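Local coordinates for protein tRNA (guanine(26)-N(2))-dimethyltransferase (Pyrococcus horikoshii, PDB 2DUL) that probably dimethylates the exocyclic N2 of a single guanine in a number of tRNAs, using S-adenosyl-L-methionine as the methyl donor, at residues Q348-T353 and S365-V370; Y322-I327 and T360-S365; I250-K255 and G328-I333; I286-V291 and M311-L316; G196-V201 and G279-E284. One frame throughout, in Å; residues are numbered along the deposited sequence.

Contact 1. Residues Q348-T353 and S365-V370; sequences QGYEAT and SAPYEV
Tyr350 lays one face of its ring on Ala366. The methyl carbon Ala366 CB stands 3.9 Å from the ring centroid and 22° off its normal, a CH-pi contact displaced toward the rim. Near the ring plane, at the edge, Ser365 OG lies 3.6 Å from Tyr350 CD2. Two further groups approach obliquely. Pro367 CD comes to 3.8 Å from Tyr350 CE2, and Val370 CG1 to 4.0 Å from Tyr350 CE1. The tyrosine CG is anti to its carbonyl carbon (chi1 -64°), which places it close to Ala366 CB.

The contact joins two connections of the three-stranded antiparallel sheet. One leaves helix 338-347 through a Schellman motif at Gly349, with positive phi, and enters strand 352-355. The other leaves strand 361-364 and starts helix 368-375, with Pro367 as N-cap. Ser365 N donates to Glu351 O at 3.1 Å (N-H...O 157°). The same oxygen also accepts from Thr364 OG1. Water 1 ties the side chains together: it donates to Glu351 OE1 at 2.9 Å and lies 2.7 Å from Ser365 OG, hydrogen-bonded to both. Gln348 OE1 passes Val370 CG1 at 3.9 Å, while Gln348 NE2 hydrogen-bonds to Thr374.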
# COMPACT_ATOMS: atom_id res chain seq x y z
N GLN A 348 9.19 -23.50 -21.88
CA GLN A 348 10.00 -22.84 -22.90
C GLN A 348 11.18 -22.10 -22.28
O GLN A 348 11.94 -21.44 -22.98
CB GLN A 348 9.15 -21.86 -23.71
CG GLN A 348 8.11 -22.53 -24.60
CD GLN A 348 7.25 -21.52 -25.33
OE1 GLN A 348 7.75 -20.71 -26.12
NE2 GLN A 348 5.95 -21.55 -25.06
N GLY A 349 11.31 -22.19 -20.96
CA GLY A 349 12.41 -21.53 -20.28
C GLY A 349 12.16 -20.12 -19.77
O GLY A 349 13.11 -19.41 -19.42
N TYR A 350 10.89 -19.70 -19.72
CA TYR A 350 10.57 -18.36 -19.22
C TYR A 350 9.95 -18.39 -17.83
O TYR A 350 9.32 -19.37 -17.43
CB TYR A 350 9.58 -17.65 -20.15
CG TYR A 350 10.11 -17.37 -21.54
CD1 TYR A 350 9.90 -18.27 -22.58
CD2 TYR A 350 10.86 -16.22 -21.80
CE1 TYR A 350 10.43 -18.04 -23.84
CE2 TYR A 350 11.39 -15.98 -23.06
CZ TYR A 350 11.17 -16.89 -24.07
OH TYR A 350 11.72 -16.67 -25.32
N GLU A 351 10.14 -17.31 -17.09
CA GLU A 351 9.56 -17.19 -15.77
C GLU A 351 8.11 -16.77 -16.02
O GLU A 351 7.85 -15.93 -16.88
CB GLU A 351 10.27 -16.11 -14.97
CG GLU A 351 11.71 -16.45 -14.61
CD GLU A 351 12.52 -15.22 -14.29
OE1 GLU A 351 12.86 -14.47 -15.24
OE2 GLU A 351 12.82 -14.99 -13.10
N ALA A 352 7.18 -17.35 -15.28
CA ALA A 352 5.77 -17.02 -15.44
C ALA A 352 5.01 -17.38 -14.18
O ALA A 352 5.14 -18.49 -13.67
CB ALA A 352 5.19 -17.76 -16.64
N THR A 353 4.20 -16.44 -13.69
CA THR A 353 3.41 -16.66 -12.49
C THR A 353 2.08 -15.94 -12.61
O THR A 353 1.88 -15.12 -13.51
CB THR A 353 4.09 -16.09 -11.22
OG1 THR A 353 4.06 -14.66 -11.28
CG2 THR A 353 5.53 -16.56 -11.12
N SER A 365 8.53 -13.12 -18.11
CA SER A 365 9.71 -12.51 -18.70
C SER A 365 9.63 -12.60 -20.23
O SER A 365 10.35 -11.92 -20.95
CB SER A 365 10.97 -13.24 -18.22
OG SER A 365 10.91 -14.63 -18.52
N ALA A 366 8.72 -13.45 -20.71
CA ALA A 366 8.56 -13.66 -22.15
C ALA A 366 8.13 -12.43 -22.93
O ALA A 366 7.38 -11.60 -22.43
CB ALA A 366 7.57 -14.79 -22.40
N PRO A 367 8.62 -12.29 -24.17
CA PRO A 367 8.26 -11.15 -25.02
C PRO A 367 6.78 -11.30 -25.38
O PRO A 367 6.25 -12.41 -25.40
CB PRO A 367 9.16 -11.32 -26.25
CG PRO A 367 10.34 -12.09 -25.71
CD PRO A 367 9.69 -13.09 -24.80
N TYR A 368 6.12 -10.18 -25.67
CA TYR A 368 4.71 -10.19 -26.04
C TYR A 368 4.39 -11.21 -27.14
O TYR A 368 3.43 -11.98 -27.03
CB TYR A 368 4.29 -8.80 -26.51
CG TYR A 368 2.89 -8.75 -27.09
CD1 TYR A 368 1.77 -8.73 -26.26
CD2 TYR A 368 2.70 -8.73 -28.47
CE1 TYR A 368 0.48 -8.69 -26.80
CE2 TYR A 368 1.42 -8.70 -29.02
CZ TYR A 368 0.31 -8.68 -28.18
OH TYR A 368 -0.95 -8.67 -28.73
N GLU A 369 5.18 -11.21 -28.21
CA GLU A 369 4.93 -12.13 -29.32
C GLU A 369 5.02 -13.59 -28.91
O GLU A 369 4.27 -14.42 -29.42
CB GLU A 369 5.90 -11.86 -30.47
CG GLU A 369 5.74 -10.48 -31.11
CD GLU A 369 4.33 -10.20 -31.62
OE1 GLU A 369 3.61 -11.15 -32.00
OE2 GLU A 369 3.96 -9.01 -31.67
N VAL A 370 5.93 -13.91 -28.00
CA VAL A 370 6.05 -15.29 -27.54
C VAL A 370 4.81 -15.64 -26.72
O VAL A 370 4.30 -16.75 -26.80
CB VAL A 370 7.31 -15.49 -26.67
CG1 VAL A 370 7.26 -16.86 -26.00
CG2 VAL A 370 8.55 -15.37 -27.54
O HOH W 1 13.13 -15.98 -17.72

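Contact 2. Residues Y322-I327 and T360-S365; sequences YDTHAI and TGIKTS
Asp323 CG is anti to its backbone N (chi1 -170°), and Thr360 OG1 lies between its own backbone N and carbonyl carbon (chi1 51°). The two torsions bring the hydroxyl up to the carboxylate. Thr360 OG1 is 3.0 Å from both Asp323 OD1 and Asp323 OD2; its single proton can make a weak bond to one or the other. The setting is an antiparallel strand pair: outer strand 322-323 against 361-364, the middle strand of a small three-stranded sheet. Tyr322 and Ile362 form the hydrogen-bonded pair. Tyr322 N reaches Ile362 O at 3.0 Å, nearly straight at 174°, and Ile362 N returns to Tyr322 O at 2.9 Å. Asp323 and Gly361 are the non-hydrogen-bonded pair. Thr324 N then donates to Thr360 O at 3.1 Å.

Asp323 is also the N-cap of helix 324-331. Its OD1 accepts from Ala326 N at 2.9 Å on the anti side, tilted out of the carboxylate plane, and its OD2 is hydrogen-bonded to Ser358 OG. An alanine here would probably leave Ala326 N uncapped and the hydroxyls of Thr360 and Ser358 without their shared carboxylate. Beyond the pair, Thr364 CG2 meets the edge of the Tyr322 ring, 3.7 Å from CD2. The buried Thr324 OG1 has no polar partner and rests 3.7 Å from Ile362 CD1.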
# COMPACT_ATOMS: atom_id res chain seq x y z
N TYR A 322 0.39 -9.68 -18.79
CA TYR A 322 -0.48 -9.89 -19.93
C TYR A 322 -1.76 -10.56 -19.44
O TYR A 322 -1.71 -11.60 -18.79
CB TYR A 322 0.21 -10.77 -20.98
CG TYR A 322 1.49 -10.16 -21.53
CD1 TYR A 322 1.47 -8.92 -22.16
CD2 TYR A 322 2.71 -10.81 -21.39
CE1 TYR A 322 2.64 -8.33 -22.64
CE2 TYR A 322 3.90 -10.23 -21.87
CZ TYR A 322 3.85 -9.00 -22.49
OH TYR A 322 5.02 -8.41 -22.94
N ASP A 323 -2.90 -9.94 -19.73
CA ASP A 323 -4.19 -10.48 -19.32
C ASP A 323 -4.71 -11.35 -20.46
O ASP A 323 -5.11 -10.84 -21.50
CB ASP A 323 -5.15 -9.34 -19.02
CG ASP A 323 -6.44 -9.82 -18.36
OD1 ASP A 323 -7.24 -10.49 -19.04
OD2 ASP A 323 -6.62 -9.53 -17.16
N THR A 324 -4.70 -12.66 -20.26
CA THR A 324 -5.14 -13.60 -21.28
C THR A 324 -6.55 -13.31 -21.81
O THR A 324 -6.80 -13.42 -23.01
CB THR A 324 -5.11 -15.05 -20.75
OG1 THR A 324 -3.81 -15.34 -20.22
CG2 THR A 324 -5.41 -16.03 -21.87
N HIS A 325 -7.45 -12.94 -20.91
CA HIS A 325 -8.82 -12.65 -21.32
C HIS A 325 -8.90 -11.38 -22.18
O HIS A 325 -9.40 -11.41 -23.30
CB HIS A 325 -9.71 -12.51 -20.09
CG HIS A 325 -11.16 -12.33 -20.42
ND1 HIS A 325 -11.68 -11.12 -20.84
CD2 HIS A 325 -12.19 -13.20 -20.44
CE1 HIS A 325 -12.97 -11.26 -21.10
NE2 HIS A 325 -13.30 -12.52 -20.86
N ALA A 326 -8.41 -10.27 -21.64
CA ALA A 326 -8.44 -9.00 -22.37
C ALA A 326 -7.72 -9.06 -23.71
O ALA A 326 -8.21 -8.54 -24.71
CB ALA A 326 -7.85 -7.89 -21.50
N ILE A 327 -6.55 -9.70 -23.74
CA ILE A 327 -5.79 -9.80 -24.98
C ILE A 327 -6.58 -10.63 -26.00
O ILE A 327 -6.56 -10.33 -27.19
CB ILE A 327 -4.40 -10.44 -24.74
CG1 ILE A 327 -3.54 -9.47 -23.92
CG2 ILE A 327 -3.73 -10.74 -26.08
CD1 ILE A 327 -2.13 -9.97 -23.63
N THR A 360 -6.89 -13.29 -14.33
CA THR A 360 -6.47 -13.83 -15.62
C THR A 360 -5.14 -13.23 -16.09
O THR A 360 -4.74 -13.42 -17.24
CB THR A 360 -7.54 -13.59 -16.70
OG1 THR A 360 -7.91 -12.20 -16.71
CG2 THR A 360 -8.77 -14.44 -16.42
N GLY A 361 -4.46 -12.52 -15.20
CA GLY A 361 -3.19 -11.92 -15.57
C GLY A 361 -2.00 -12.83 -15.35
O GLY A 361 -1.97 -13.60 -14.40
N ILE A 362 -1.01 -12.74 -16.24
CA ILE A 362 0.18 -13.55 -16.09
C ILE A 362 1.42 -12.67 -16.20
O ILE A 362 1.60 -11.95 -17.18
CB ILE A 362 0.27 -14.65 -17.18
CG1 ILE A 362 -0.88 -15.64 -17.03
CG2 ILE A 362 1.61 -15.38 -17.07
CD1 ILE A 362 -1.00 -16.60 -18.20
N LYS A 363 2.25 -12.72 -15.16
CA LYS A 363 3.50 -11.97 -15.12
C LYS A 363 4.49 -12.91 -15.80
O LYS A 363 4.55 -14.09 -15.46
CB LYS A 363 3.95 -11.74 -13.67
CG LYS A 363 4.07 -10.27 -13.23
CD LYS A 363 2.75 -9.73 -12.73
CE LYS A 363 2.93 -8.48 -11.88
NZ LYS A 363 3.54 -7.32 -12.60
N THR A 364 5.27 -12.39 -16.74
CA THR A 364 6.23 -13.24 -17.41
C THR A 364 7.38 -12.46 -18.01
O THR A 364 7.23 -11.29 -18.38
CB THR A 364 5.57 -14.08 -18.52
OG1 THR A 364 6.55 -14.93 -19.12
CG2 THR A 364 4.98 -13.18 -19.59
N SER A 365 8.53 -13.12 -18.11
CA SER A 365 9.71 -12.51 -18.70
C SER A 365 9.63 -12.60 -20.23
O SER A 365 10.35 -11.92 -20.95
CB SER A 365 10.97 -13.24 -18.22
OG SER A 365 10.91 -14.63 -18.52

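Contact 3. Residues I250-K255 and G328-I333; sequences IYFDDK and GRRLKI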
# COMPACT_ATOMS: atom_id res chain seq x y z
N ILE A 250 4.47 4.29 -19.41
CA ILE A 250 3.97 3.11 -20.09
C ILE A 250 3.22 3.51 -21.35
O ILE A 250 2.50 4.51 -21.37
CB ILE A 250 2.97 2.34 -19.19
CG1 ILE A 250 3.67 1.86 -17.92
CG2 ILE A 250 2.36 1.18 -19.97
CD1 ILE A 250 2.71 1.51 -16.81
N TYR A 251 3.41 2.73 -22.41
CA TYR A 251 2.73 2.93 -23.67
C TYR A 251 1.91 1.66 -23.83
O TYR A 251 2.39 0.56 -23.58
CB TYR A 251 3.75 3.09 -24.79
CG TYR A 251 4.57 4.36 -24.64
CD1 TYR A 251 4.06 5.59 -25.04
CD2 TYR A 251 5.84 4.32 -24.07
CE1 TYR A 251 4.79 6.76 -24.89
CE2 TYR A 251 6.59 5.49 -23.90
CZ TYR A 251 6.05 6.71 -24.31
OH TYR A 251 6.76 7.87 -24.15
N PHE A 252 0.66 1.82 -24.25
CA PHE A 252 -0.24 0.68 -24.37
C PHE A 252 -0.98 0.70 -25.70
O PHE A 252 -1.57 1.71 -26.08
CB PHE A 252 -1.24 0.73 -23.21
CG PHE A 252 -2.16 -0.46 -23.13
CD1 PHE A 252 -1.70 -1.67 -22.61
CD2 PHE A 252 -3.48 -0.36 -23.54
CE1 PHE A 252 -2.56 -2.76 -22.49
CE2 PHE A 252 -4.35 -1.45 -23.44
CZ PHE A 252 -3.89 -2.65 -22.91
N ASP A 253 -0.95 -0.43 -26.41
CA ASP A 253 -1.64 -0.53 -27.70
C ASP A 253 -3.02 -1.12 -27.46
O ASP A 253 -3.14 -2.30 -27.12
CB ASP A 253 -0.86 -1.44 -28.65
CG ASP A 253 -1.37 -1.35 -30.09
OD1 ASP A 253 -2.59 -1.12 -30.30
OD2 ASP A 253 -0.54 -1.53 -31.01
N ASP A 254 -4.06 -0.32 -27.63
CA ASP A 254 -5.43 -0.78 -27.40
C ASP A 254 -5.90 -1.90 -28.31
O ASP A 254 -6.83 -2.63 -27.98
CB ASP A 254 -6.42 0.39 -27.53
CG ASP A 254 -6.14 1.50 -26.54
OD1 ASP A 254 -6.01 1.22 -25.33
OD2 ASP A 254 -6.05 2.67 -26.98
N LYS A 255 -5.26 -2.05 -29.47
CA LYS A 255 -5.66 -3.09 -30.40
C LYS A 255 -4.97 -4.43 -30.17
O LYS A 255 -5.42 -5.45 -30.70
CB LYS A 255 -5.42 -2.62 -31.84
CG LYS A 255 -6.35 -1.48 -32.27
CD LYS A 255 -6.25 -1.19 -33.76
CE LYS A 255 -4.94 -0.52 -34.14
NZ LYS A 255 -3.76 -1.39 -33.88
N GLY A 328 -7.26 -11.66 -25.52
CA GLY A 328 -8.07 -12.47 -26.41
C GLY A 328 -9.13 -11.61 -27.08
O GLY A 328 -9.38 -11.73 -28.28
N ARG A 329 -9.77 -10.73 -26.31
CA ARG A 329 -10.81 -9.86 -26.86
C ARG A 329 -10.24 -8.80 -27.80
O ARG A 329 -10.84 -8.48 -28.82
CB ARG A 329 -11.59 -9.17 -25.73
CG ARG A 329 -12.34 -10.12 -24.82
CD ARG A 329 -13.21 -9.39 -23.80
NE ARG A 329 -14.33 -8.69 -24.42
CZ ARG A 329 -14.28 -7.45 -24.89
NH1 ARG A 329 -13.16 -6.75 -24.81
NH2 ARG A 329 -15.36 -6.90 -25.44
N ARG A 330 -9.08 -8.25 -27.45
CA ARG A 330 -8.45 -7.22 -28.28
C ARG A 330 -8.00 -7.78 -29.63
O ARG A 330 -8.25 -7.18 -30.67
CB ARG A 330 -7.25 -6.60 -27.55
CG ARG A 330 -7.62 -5.79 -26.31
CD ARG A 330 -6.40 -5.13 -25.67
NE ARG A 330 -6.74 -4.45 -24.42
CZ ARG A 330 -7.41 -3.30 -24.34
NH1 ARG A 330 -7.81 -2.68 -25.44
NH2 ARG A 330 -7.69 -2.78 -23.15
N LEU A 331 -7.33 -8.93 -29.60
CA LEU A 331 -6.83 -9.56 -30.83
C LEU A 331 -7.92 -10.35 -31.56
O LEU A 331 -7.77 -10.67 -32.74
CB LEU A 331 -5.66 -10.49 -30.51
CG LEU A 331 -4.37 -9.83 -30.00
CD1 LEU A 331 -3.36 -10.90 -29.62
CD2 LEU A 331 -3.80 -8.91 -31.08
N LYS A 332 -9.00 -10.66 -30.85
CA LYS A 332 -10.10 -11.43 -31.42
C LYS A 332 -9.63 -12.85 -31.70
O LYS A 332 -9.77 -13.36 -32.81
CB LYS A 332 -10.60 -10.79 -32.72
CG LYS A 332 -11.13 -9.38 -32.56
CD LYS A 332 -12.32 -9.34 -31.61
CE LYS A 332 -12.83 -7.91 -31.44
NZ LYS A 332 -13.23 -7.31 -32.74
N ILE A 333 -9.06 -13.48 -30.68
CA ILE A 333 -8.58 -14.85 -30.81
C ILE A 333 -9.04 -15.66 -29.61
O ILE A 333 -9.42 -15.10 -28.58
CB ILE A 333 -7.03 -14.91 -30.88
CG1 ILE A 333 -6.43 -14.31 -29.61
CG2 ILE A 333 -6.53 -14.18 -32.11
CD1 ILE A 333 -4.91 -14.43 -29.52
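The turn that follows strand 247-252 meets the last turn of helix 324-331, and Arg330 bridges them by reaching Phe252 and Asp254. The arginine chain is extended from CG to NE. Its NH1 donates to Asp254 O at 2.7 Å, with an N-H...O angle of 141°. The donor lies in the carbonyl plane, on a lone pair. Phe252 meets Arg330 tip to tip, with the ring edge over one face of the guanidinium; Phe252 CE2 is 3.6 Å from Arg330 NH2. The two planes are 85° apart. Arg330 NH2 also forms a salt bridge with Glu190 OE1. A leucine in place of Arg330 would probably leave Asp254 O without this donor and the Glu190 charge without this mate. An Asx turn shapes the loop, with Lys255 N bonded to Asp253 OD1 at 2.9 Å. Leu331 CD2 packs 3.8 Å from Lys255 O. Leu331 also touches Tyr368 and Ile372 of helix 368-375, while Phe252 packs on Tyr273 of strand 273-277.

Contact 4. Residues I286-V291 and M311-L316; sequences IVSKMV and MIDQEL
Asp313 leans on helix 284-295 with its whole side chain. Its CB is 3.7 Å from Val291 CG2 and 3.9 Å from Val287 CG1. The next carbon, CG, is anti to the backbone N (chi1 178°) and touches Val291 CG2 again. At the tip the two oxygens part. Asp313 OD1 lies against the backbone of the other helix, 3.4 Å from Ser288 CA. Asp313 OD2 accepts from water 2 at 2.7 Å. That water is 2.9 Å from Ser288 OG, so a single water bridges the carboxylate to the serine hydroxyl.

Two consecutive helices, 284-295 and 302-314, joined by a short connection, touch here. The apolar part of the interface lies at the base of the aspartate. Val287 CG1 sits 3.7 Å from Asp313 CA, and the side chains of Val287 and Asp313 run past one another in opposite senses. The same methyl group also approaches Ile312 CG2, more loosely at 4.3 Å. The Val291 side chain lies across that of Asp313, roughly at right angles, and packs as well on Leu309, one turn back in helix 302-314. Ile312 turns to Leu219 and Tyr221 of strand 213-223. Near the end of its helix, Ile312 O accepts a hydrogen bond from Lys282 NZ.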
# COMPACT_ATOMS: atom_id res chain seq x y z
N ILE A 286 11.78 -9.51 2.74
CA ILE A 286 10.75 -9.12 3.69
C ILE A 286 9.42 -9.84 3.48
O ILE A 286 8.85 -10.39 4.42
CB ILE A 286 10.53 -7.59 3.66
CG1 ILE A 286 11.82 -6.89 4.06
CG2 ILE A 286 9.39 -7.20 4.59
CD1 ILE A 286 11.77 -5.38 3.97
N VAL A 287 8.94 -9.85 2.24
CA VAL A 287 7.67 -10.51 1.95
C VAL A 287 7.75 -12.02 2.23
O VAL A 287 6.76 -12.63 2.63
CB VAL A 287 7.24 -10.26 0.50
CG1 VAL A 287 6.05 -11.13 0.14
CG2 VAL A 287 6.88 -8.78 0.32
N SER A 288 8.92 -12.60 2.01
CA SER A 288 9.10 -14.03 2.27
C SER A 288 8.95 -14.20 3.78
O SER A 288 8.25 -15.10 4.24
CB SER A 288 10.48 -14.49 1.80
OG SER A 288 10.63 -15.89 1.94
N LYS A 289 9.61 -13.33 4.53
CA LYS A 289 9.53 -13.37 5.99
C LYS A 289 8.10 -13.13 6.48
O LYS A 289 7.68 -13.71 7.48
CB LYS A 289 10.44 -12.31 6.62
CG LYS A 289 11.93 -12.61 6.56
CD LYS A 289 12.69 -11.68 7.50
CE LYS A 289 14.17 -12.02 7.56
NZ LYS A 289 14.86 -11.82 6.26
N MET A 290 7.37 -12.27 5.78
CA MET A 290 5.99 -11.96 6.14
C MET A 290 5.09 -13.18 6.08
O MET A 290 4.23 -13.38 6.96
CB MET A 290 5.44 -10.86 5.23
CG MET A 290 6.03 -9.48 5.51
SD MET A 290 5.30 -8.20 4.46
CE MET A 290 3.63 -8.05 5.16
N VAL A 291 5.26 -14.01 5.06
CA VAL A 291 4.44 -15.22 4.93
C VAL A 291 4.65 -16.09 6.16
O VAL A 291 3.69 -16.61 6.73
CB VAL A 291 4.83 -16.03 3.67
CG1 VAL A 291 4.11 -17.37 3.67
CG2 VAL A 291 4.46 -15.25 2.42
N MET A 311 0.44 -15.32 -2.49
CA MET A 311 0.29 -14.96 -3.89
C MET A 311 1.38 -13.94 -4.26
O MET A 311 2.07 -14.10 -5.26
CB MET A 311 -1.09 -14.36 -4.15
CG MET A 311 -1.26 -13.72 -5.52
SD MET A 311 -0.97 -14.87 -6.89
CE MET A 311 -2.65 -15.41 -7.22
N ILE A 312 1.52 -12.91 -3.44
CA ILE A 312 2.51 -11.87 -3.68
C ILE A 312 3.93 -12.40 -3.53
O ILE A 312 4.84 -12.01 -4.27
CB ILE A 312 2.29 -10.67 -2.72
CG1 ILE A 312 0.94 -10.03 -3.01
CG2 ILE A 312 3.41 -9.64 -2.89
CD1 ILE A 312 0.56 -8.91 -2.06
N ASP A 313 4.13 -13.30 -2.57
CA ASP A 313 5.44 -13.87 -2.33
C ASP A 313 5.93 -14.67 -3.54
O ASP A 313 7.11 -14.62 -3.90
CB ASP A 313 5.40 -14.77 -1.08
CG ASP A 313 6.73 -15.44 -0.79
OD1 ASP A 313 7.76 -14.74 -0.77
OD2 ASP A 313 6.74 -16.67 -0.57
N GLN A 314 5.03 -15.40 -4.19
CA GLN A 314 5.43 -16.20 -5.35
C GLN A 314 5.29 -15.44 -6.67
O GLN A 314 5.75 -15.89 -7.72
CB GLN A 314 4.61 -17.49 -5.40
CG GLN A 314 3.15 -17.28 -5.76
CD GLN A 314 2.80 -17.91 -7.10
OE1 GLN A 314 3.44 -17.65 -8.11
NE2 GLN A 314 1.75 -18.74 -7.10
N GLU A 315 4.67 -14.27 -6.60
CA GLU A 315 4.47 -13.45 -7.79
C GLU A 315 5.78 -12.88 -8.32
O GLU A 315 6.60 -12.35 -7.56
CB GLU A 315 3.50 -12.31 -7.47
CG GLU A 315 3.01 -11.54 -8.68
CD GLU A 315 1.89 -10.58 -8.32
OE1 GLU A 315 1.01 -10.97 -7.51
OE2 GLU A 315 1.87 -9.45 -8.86
N LEU A 316 5.99 -12.99 -9.63
CA LEU A 316 7.18 -12.46 -10.26
C LEU A 316 7.10 -10.94 -10.14
O LEU A 316 6.07 -10.35 -10.44
CB LEU A 316 7.21 -12.87 -11.74
CG LEU A 316 8.36 -12.38 -12.61
CD1 LEU A 316 9.68 -12.95 -12.07
CD2 LEU A 316 8.13 -12.81 -14.06
O HOH W 2 8.60 -17.78 0.96

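Contact 5. Residues G196-V201 and G279-E284; sequences GTRILV and GPLKDE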
# COMPACT_ATOMS: atom_id res chain seq x y z
N GLY A 196 -2.24 1.85 -11.34
CA GLY A 196 -2.67 2.70 -10.24
C GLY A 196 -1.74 2.53 -9.04
O GLY A 196 -1.41 3.51 -8.35
N THR A 197 -1.31 1.30 -8.80
CA THR A 197 -0.42 1.00 -7.69
C THR A 197 0.95 1.65 -7.95
O THR A 197 1.55 2.21 -7.04
CB THR A 197 -0.24 -0.53 -7.51
OG1 THR A 197 -1.49 -1.12 -7.14
CG2 THR A 197 0.77 -0.83 -6.42
N ARG A 198 1.42 1.59 -9.19
CA ARG A 198 2.70 2.20 -9.54
C ARG A 198 2.61 3.72 -9.55
O ARG A 198 3.61 4.40 -9.31
CB ARG A 198 3.19 1.67 -10.89
CG ARG A 198 3.70 0.24 -10.80
CD ARG A 198 4.12 -0.32 -12.15
NE ARG A 198 4.54 -1.72 -11.98
CZ ARG A 198 5.72 -2.10 -11.51
NH1 ARG A 198 5.99 -3.39 -11.38
NH2 ARG A 198 6.64 -1.19 -11.18
N ILE A 199 1.42 4.26 -9.83
CA ILE A 199 1.23 5.70 -9.80
C ILE A 199 1.35 6.16 -8.34
O ILE A 199 1.98 7.18 -8.05
CB ILE A 199 -0.16 6.12 -10.36
CG1 ILE A 199 -0.16 6.01 -11.89
CG2 ILE A 199 -0.48 7.57 -9.96
CD1 ILE A 199 -1.53 6.19 -12.53
N LEU A 200 0.75 5.40 -7.43
CA LEU A 200 0.81 5.74 -6.01
C LEU A 200 2.26 5.74 -5.52
O LEU A 200 2.70 6.66 -4.84
CB LEU A 200 0.01 4.73 -5.19
CG LEU A 200 -0.72 5.19 -3.92
CD1 LEU A 200 -0.93 3.97 -3.02
CD2 LEU A 200 0.07 6.26 -3.19
N VAL A 201 3.00 4.68 -5.83
CA VAL A 201 4.39 4.61 -5.40
C VAL A 201 5.17 5.77 -6.01
O VAL A 201 5.97 6.42 -5.34
CB VAL A 201 5.05 3.28 -5.83
CG1 VAL A 201 6.54 3.28 -5.46
CG2 VAL A 201 4.33 2.10 -5.16
N GLY A 279 10.20 0.51 -10.67
CA GLY A 279 11.07 -0.31 -9.86
C GLY A 279 10.30 -1.47 -9.23
O GLY A 279 9.17 -1.75 -9.64
N PRO A 280 10.89 -2.16 -8.25
CA PRO A 280 10.26 -3.29 -7.57
C PRO A 280 9.00 -2.88 -6.81
O PRO A 280 8.92 -1.76 -6.31
CB PRO A 280 11.34 -3.77 -6.60
CG PRO A 280 12.63 -3.30 -7.23
CD PRO A 280 12.26 -1.94 -7.74
N LEU A 281 8.02 -3.77 -6.73
CA LEU A 281 6.81 -3.47 -5.98
C LEU A 281 6.86 -4.25 -4.67
O LEU A 281 5.92 -4.25 -3.88
CB LEU A 281 5.54 -3.84 -6.76
CG LEU A 281 5.15 -2.82 -7.85
CD1 LEU A 281 3.82 -3.22 -8.47
CD2 LEU A 281 5.04 -1.42 -7.24
N LYS A 282 7.98 -4.94 -4.44
CA LYS A 282 8.16 -5.69 -3.21
C LYS A 282 9.63 -5.96 -2.91
O LYS A 282 10.47 -5.97 -3.81
CB LYS A 282 7.42 -7.04 -3.27
CG LYS A 282 8.09 -8.09 -4.17
CD LYS A 282 7.49 -9.48 -3.93
CE LYS A 282 8.12 -10.53 -4.84
NZ LYS A 282 7.53 -11.88 -4.60
N ASP A 283 9.92 -6.16 -1.63
CA ASP A 283 11.26 -6.50 -1.19
C ASP A 283 11.14 -8.00 -0.96
O ASP A 283 10.54 -8.43 0.03
CB ASP A 283 11.60 -5.79 0.12
CG ASP A 283 12.97 -6.17 0.65
OD1 ASP A 283 13.20 -7.37 0.86
OD2 ASP A 283 13.81 -5.27 0.85
N GLU A 284 11.66 -8.79 -1.89
CA GLU A 284 11.60 -10.25 -1.81
C GLU A 284 11.81 -10.84 -0.42
O GLU A 284 10.97 -11.61 0.06
CB GLU A 284 12.63 -10.88 -2.75
CG GLU A 284 12.26 -10.83 -4.21
CD GLU A 284 13.28 -11.56 -5.07
OE1 GLU A 284 13.52 -12.76 -4.81
OE2 GLU A 284 13.83 -10.94 -6.01
O HOH W 3 8.67 -4.48 -10.81
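Thr197 comes first along helix 192-209 and touches Leu281 lightly, with its CG2 4.4 Å from Leu281 CD1. Its hydroxyl is bonded back to His193 O in the same helix.

On the helix side, Arg198 makes the main contact. Its chain is extended from CG to NE, and its guanidinium meets the other segment in two ways. Over one face lies Leu281, offset toward the rim, with CD1 3.6 Å from Arg198 NH1. At the edge is Gly279 O, which accepts from Arg198 NH2 at 3.0 Å. This bond is fairly straight (163°), and the oxygen lies near the guanidinium plane. Water 3 makes a second link at the same edge. It accepts from Arg198 NH1 at 2.9 Å and donates to Gly279 O at 3.0 Å. Gly279 O is thus gripped by two donors. The group is also fixed from outside, by a salt bridge from NE to Glu194 and a bond from NH2 to Trp277 O.

Val201, one turn on from Thr197, places CG2 4.1 Å from Leu281 CD2. Leu281 therefore sits against three residues of the helix.

Helix 192-209 rests on the antiparallel end of the class I methyltransferase sheet: Thr197 touches Ala220, and Val201 touches Val217, both in strand 213-223. Segment 279-284 runs from strand 273-277 to helix 284-295 and bonds through the Leu281 backbone to Ala220 of the same outer strand.

Contacts 1 and 2 share Ser365 and the small C-terminal sheet 322-323, 361-364, 352-355. Their centres lie about 11 Å apart, as do those of contacts 2 and 3, which share helix 324-331. Contact 3 ties a second sheet, 259-263, 247-252, 273-277, to these C-terminal elements. The segments of contact 2 alternate with those of contacts 1 and 3, whereas contact 3 closes before contact 1 opens; contacts 1 and 2 thus interlock. Contact 5 lies beside the large sheet, its centre about 9 Å from the centre of the chain. Contact 4, about 14 Å from contact 5 between centres, touches it through Lys282, and touches contacts 1 and 2 through Glu315 and Leu316. Residues 279-316 thus connect the class I methyltransferase core with the C-terminal sheet.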